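Local atomic coordinates of cell division control protein 4 (Saccharomyces cerevisiae, PDB entry 3V7D), a protein that serves as the substrate-recognition subunit of an SCF E3 ubiquitin ligase, binding phosphorylated targets such as the CDK inhibitor SIC1 so that they are ubiquitinated and degraded. Residues B[126-136]-B[165-176]. The protein carries 1 engineered substitution. Residues are numbered along the deposited sequence; the frame is centred on the assembly and turned at random.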
loop_
_atom_site.group_PDB
_atom_site.type_symbol
_atom_site.label_atom_id
_atom_site.label_comp_id
_atom_site.label_asym_id
_atom_site.label_seq_id
_atom_site.Cartn_x
_atom_site.Cartn_y
_atom_site.Cartn_z
ATOM N N THR B 126 10.875 -4.755 -23.631
ATOM C CA THR B 126 10.421 -6.050 -23.127
ATOM C C THR B 126 10.291 -6.107 -21.612
ATOM O O THR B 126 9.549 -6.926 -21.080
ATOM C CB THR B 126 11.362 -7.183 -23.568
ATOM O OG1 THR B 126 12.664 -6.964 -23.007
ATOM C CG2 THR B 126 11.460 -7.227 -25.085
ATOM N N CYS B 127 11.027 -5.252 -20.917
ATOM C CA CYS B 127 11.005 -5.273 -19.462
ATOM C C CYS B 127 11.463 -3.952 -18.867
ATOM O O CYS B 127 12.256 -3.224 -19.465
ATOM C CB CYS B 127 11.841 -6.436 -18.917
ATOM S SG CYS B 127 13.498 -6.590 -19.637
ATOM N N LEU B 128 10.939 -3.651 -17.684
ATOM C CA LEU B 128 11.238 -2.407 -16.992
ATOM C C LEU B 128 11.258 -2.635 -15.490
ATOM O O LEU B 128 10.384 -3.304 -14.941
ATOM C CB LEU B 128 10.201 -1.335 -17.342
ATOM C CG LEU B 128 10.407 0.086 -16.801
ATOM C CD1 LEU B 128 9.857 1.113 -17.779
ATOM C CD2 LEU B 128 9.756 0.274 -15.434
ATOM N N GLN B 129 12.271 -2.075 -14.839
ATOM C CA GLN B 129 12.333 -2.026 -13.386
ATOM C C GLN B 129 12.370 -0.568 -12.969
ATOM O O GLN B 129 12.966 0.265 -13.654
ATOM C CB GLN B 129 13.583 -2.738 -12.870
ATOM C CG GLN B 129 13.534 -4.251 -12.955
ATOM C CD GLN B 129 12.613 -4.862 -11.914
ATOM O OE1 GLN B 129 13.036 -5.159 -10.795
ATOM N NE2 GLN B 129 11.348 -5.050 -12.278
ATOM N N PHE B 130 11.723 -0.259 -11.853
ATOM C CA PHE B 130 11.744 1.087 -11.302
ATOM C C PHE B 130 11.962 0.984 -9.803
ATOM O O PHE B 130 11.028 0.708 -9.055
ATOM C CB PHE B 130 10.422 1.801 -11.592
ATOM C CG PHE B 130 10.361 3.209 -11.067
ATOM C CD1 PHE B 130 11.517 3.952 -10.888
ATOM C CD2 PHE B 130 9.144 3.787 -10.746
ATOM C CE1 PHE B 130 11.462 5.241 -10.401
ATOM C CE2 PHE B 130 9.083 5.079 -10.259
ATOM C CZ PHE B 130 10.244 5.807 -10.086
ATOM N N GLU B 131 13.206 1.177 -9.375
ATOM C CA GLU B 131 13.571 1.110 -7.960
ATOM C C GLU B 131 14.724 2.071 -7.703
ATOM O O GLU B 131 15.515 2.352 -8.608
ATOM C CB GLU B 131 14.040 -0.302 -7.568
ATOM C CG GLU B 131 13.131 -1.464 -7.966
ATOM C CD GLU B 131 11.847 -1.517 -7.158
ATOM O OE1 GLU B 131 10.874 -2.136 -7.636
ATOM O OE2 GLU B 131 11.812 -0.944 -6.047
ATOM N N ASP B 132 14.814 2.569 -6.472
ATOM C CA ASP B 132 16.014 3.252 -5.997
ATOM C C ASP B 132 16.437 4.428 -6.866
ATOM O O ASP B 132 17.634 4.624 -7.096
ATOM C CB ASP B 132 17.178 2.262 -5.942
ATOM C CG ASP B 132 17.707 2.057 -4.544
ATOM O OD1 ASP B 132 17.517 2.955 -3.699
ATOM O OD2 ASP B 132 18.326 0.999 -4.304
ATOM N N ASN B 133 15.462 5.181 -7.369
ATOM C CA ASN B 133 15.729 6.320 -8.246
ATOM C C ASN B 133 16.353 5.927 -9.587
ATOM O O ASN B 133 16.864 6.773 -10.319
ATOM C CB ASN B 133 16.571 7.373 -7.521
ATOM C CG ASN B 133 15.982 7.752 -6.176
ATOM O OD1 ASN B 133 14.798 8.081 -6.072
ATOM N ND2 ASN B 133 16.801 7.692 -5.133
ATOM N N TYR B 134 16.303 4.635 -9.900
ATOM C CA TYR B 134 16.711 4.149 -11.210
ATOM C C TYR B 134 15.500 3.695 -12.004
ATOM O O TYR B 134 14.583 3.078 -11.461
ATOM C CB TYR B 134 17.656 2.957 -11.094
ATOM C CG TYR B 134 19.027 3.252 -10.542
ATOM C CD1 TYR B 134 19.858 4.185 -11.151
ATOM C CD2 TYR B 134 19.512 2.559 -9.440
ATOM C CE1 TYR B 134 21.125 4.443 -10.655
ATOM C CE2 TYR B 134 20.774 2.807 -8.936
ATOM C CZ TYR B 134 21.577 3.748 -9.546
ATOM O OH TYR B 134 22.835 3.992 -9.041
ATOM N N VAL B 135 15.499 4.000 -13.296
ATOM C CA VAL B 135 14.587 3.346 -14.220
ATOM C C VAL B 135 15.451 2.515 -15.145
ATOM O O VAL B 135 16.420 3.015 -15.721
ATOM C CB VAL B 135 13.748 4.337 -15.045
ATOM C CG1 VAL B 135 12.712 3.577 -15.872
ATOM C CG2 VAL B 135 13.067 5.341 -14.136
ATOM N N ILE B 136 15.118 1.236 -15.263
ATOM C CA ILE B 136 15.944 0.305 -16.016
ATOM C C ILE B 136 15.092 -0.455 -17.022
ATOM O O ILE B 136 14.063 -1.029 -16.665
ATOM C CB ILE B 136 16.656 -0.683 -15.074
ATOM C CG1 ILE B 136 17.368 0.076 -13.951
ATOM C CG2 ILE B 136 17.643 -1.545 -15.845
ATOM C CD1 ILE B 136 17.807 -0.797 -12.805
ATOM N N VAL B 165 17.193 -8.908 -24.432
ATOM C CA VAL B 165 16.962 -8.967 -22.995
ATOM C C VAL B 165 15.471 -9.084 -22.732
ATOM O O VAL B 165 14.693 -8.241 -23.172
ATOM C CB VAL B 165 17.483 -7.695 -22.301
ATOM C CG1 VAL B 165 17.289 -7.790 -20.797
ATOM C CG2 VAL B 165 18.950 -7.456 -22.652
ATOM N N TRP B 166 15.066 -10.123 -22.011
ATOM C CA TRP B 166 13.644 -10.368 -21.798
ATOM C C TRP B 166 13.237 -10.462 -20.331
ATOM O O TRP B 166 12.059 -10.631 -20.019
ATOM C CB TRP B 166 13.194 -11.609 -22.573
ATOM C CG TRP B 166 13.050 -11.342 -24.032
ATOM C CD1 TRP B 166 14.035 -11.377 -24.973
ATOM C CD2 TRP B 166 11.848 -10.976 -24.721
ATOM N NE1 TRP B 166 13.522 -11.066 -26.208
ATOM C CE2 TRP B 166 12.182 -10.816 -26.081
ATOM C CE3 TRP B 166 10.524 -10.777 -24.320
ATOM C CZ2 TRP B 166 11.236 -10.460 -27.044
ATOM C CZ3 TRP B 166 9.587 -10.426 -25.276
ATOM C CH2 TRP B 166 9.948 -10.270 -26.622
ATOM N N ALA B 167 14.206 -10.337 -19.432
ATOM C CA ALA B 167 13.910 -10.345 -18.003
ATOM C C ALA B 167 14.917 -9.503 -17.227
ATOM O O ALA B 167 16.124 -9.575 -17.473
ATOM C CB ALA B 167 13.877 -11.771 -17.474
ATOM N N LEU B 168 14.405 -8.699 -16.300
ATOM C CA LEU B 168 15.229 -7.808 -15.486
ATOM C C LEU B 168 14.761 -7.825 -14.042
ATOM O O LEU B 168 13.561 -7.838 -13.778
ATOM C CB LEU B 168 15.122 -6.370 -15.992
ATOM C CG LEU B 168 15.995 -5.888 -17.142
ATOM C CD1 LEU B 168 15.712 -4.415 -17.387
ATOM C CD2 LEU B 168 17.464 -6.116 -16.829
ATOM N N LYS B 169 15.705 -7.801 -13.109
ATOM C CA LYS B 169 15.356 -7.690 -11.699
ATOM C C LYS B 169 16.406 -6.895 -10.942
ATOM O O LYS B 169 17.576 -7.274 -10.891
ATOM C CB LYS B 169 15.187 -9.068 -11.062
ATOM C CG LYS B 169 14.494 -9.049 -9.706
ATOM C CD LYS B 169 13.001 -8.808 -9.853
ATOM C CE LYS B 169 12.293 -8.872 -8.509
ATOM N NZ LYS B 169 10.804 -8.934 -8.658
ATOM N N TYR B 170 15.977 -5.785 -10.355
ATOM C CA TYR B 170 16.862 -4.958 -9.554
ATOM C C TYR B 170 17.014 -5.579 -8.171
ATOM O O TYR B 170 16.038 -6.023 -7.571
ATOM C CB TYR B 170 16.303 -3.540 -9.447
ATOM C CG TYR B 170 17.190 -2.595 -8.677
ATOM C CD1 TYR B 170 18.206 -1.900 -9.313
ATOM C CD2 TYR B 170 17.013 -2.398 -7.315
ATOM C CE1 TYR B 170 19.024 -1.037 -8.615
ATOM C CE2 TYR B 170 17.825 -1.534 -6.608
ATOM C CZ TYR B 170 18.829 -0.856 -7.264
ATOM O OH TYR B 170 19.643 0.006 -6.569
ATOM N N ALA B 171 18.244 -5.620 -7.670
ATOM C CA ALA B 171 18.502 -6.203 -6.358
ATOM C C ALA B 171 18.592 -5.129 -5.276
ATOM O O ALA B 171 17.640 -4.903 -4.525
ATOM C CB ALA B 171 19.773 -7.042 -6.390
ATOM N N HIS B 172 19.744 -4.467 -5.217
ATOM C CA HIS B 172 20.019 -3.438 -4.221
ATOM C C HIS B 172 21.369 -2.826 -4.552
ATOM O O HIS B 172 22.213 -3.478 -5.167
ATOM C CB HIS B 172 20.085 -4.046 -2.823
ATOM C CG HIS B 172 21.226 -5.000 -2.640
ATOM N ND1 HIS B 172 21.151 -6.329 -3.001
ATOM C CD2 HIS B 172 22.474 -4.814 -2.148
ATOM C CE1 HIS B 172 22.301 -6.922 -2.732
ATOM N NE2 HIS B 172 23.120 -6.025 -2.214
ATOM N N GLY B 173 21.574 -1.578 -4.144
ATOM C CA GLY B 173 22.862 -0.926 -4.307
ATOM C C GLY B 173 23.366 -0.871 -5.736
ATOM O O GLY B 173 24.558 -1.024 -5.985
ATOM N N GLY B 174 22.454 -0.656 -6.680
ATOM C CA GLY B 174 22.827 -0.529 -8.076
ATOM C C GLY B 174 23.194 -1.839 -8.744
ATOM O O GLY B 174 23.810 -1.847 -9.808
ATOM N N ILE B 175 22.818 -2.951 -8.122
ATOM C CA ILE B 175 23.077 -4.271 -8.686
ATOM C C ILE B 175 21.807 -4.789 -9.350
ATOM O O ILE B 175 20.720 -4.674 -8.785
ATOM C CB ILE B 175 23.514 -5.274 -7.596
ATOM C CG1 ILE B 175 24.752 -4.765 -6.855
ATOM C CG2 ILE B 175 23.773 -6.649 -8.196
ATOM C CD1 ILE B 175 26.007 -4.732 -7.705
ATOM N N LEU B 176 21.936 -5.353 -10.547
ATOM C CA LEU B 176 20.774 -5.913 -11.231
ATOM C C LEU B 176 21.090 -7.211 -11.972
ATOM O O LEU B 176 22.234 -7.465 -12.346
ATOM C CB LEU B 176 20.153 -4.883 -12.181
ATOM C CG LEU B 176 20.922 -4.510 -13.449
ATOM C CD1 LEU B 176 20.269 -5.138 -14.663
ATOM C CD2 LEU B 176 20.996 -3.000 -13.612
#
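T126 lays its methyl over one face of the six-membered ring of W166: CG2 stands 3.5 Å from the ring centroid and almost on the ring normal, a CH-pi contact. The indole NE1 is hydrogen-bonded to D140, and W166 also packs on an apolar side chain of the bound peptide. The second ring, Y170, receives D132 OD2 at its edge, with carboxylate and ring planes 81° apart, and the carbonyl oxygen of I175 above one face, displaced toward the rim. E131 CB, I136 CD1 and Y134 CD2 approach it obliquely, while its OH lies in plane at the edge of the Y134 ring. That OH donates to D132 OD2 on the anti side of the carboxylate, somewhat out of its plane (2.8 Å), and accepts from G174 N (2.9 Å), so two bonds tie the phenol to both type I' hairpin turns. A phenylalanine in place of Y170 would probably keep the ring packing but leave D132 OD2 and G174 N without this shared partner. The contact joins two adjacent blades of the WD40 beta-propeller; 126-136 belongs to repeat WD 1 and 165-176 to repeat WD 2. Strands 126-131 and 165-170, the inner strands of their blades, run side by side at 17°, with axes 5.7 Å apart, and side chains bridge them. Q129, bent at chi2, turns its amide so that OE1 faces Y170 N, which lies a little out of the amide plane and donates at 3.0 Å with a nearly straight N-H...O angle of 173°; a weak bond from NE2 to L128 O steadies the amide. Between these polar links the filling is apolar: C127 SG meets L168 CG at 3.6 Å, I136 CG2 lies against L168 CD1, and I136 CD1 reaches tip to tip toward L176 CD2, 4.0 Å away.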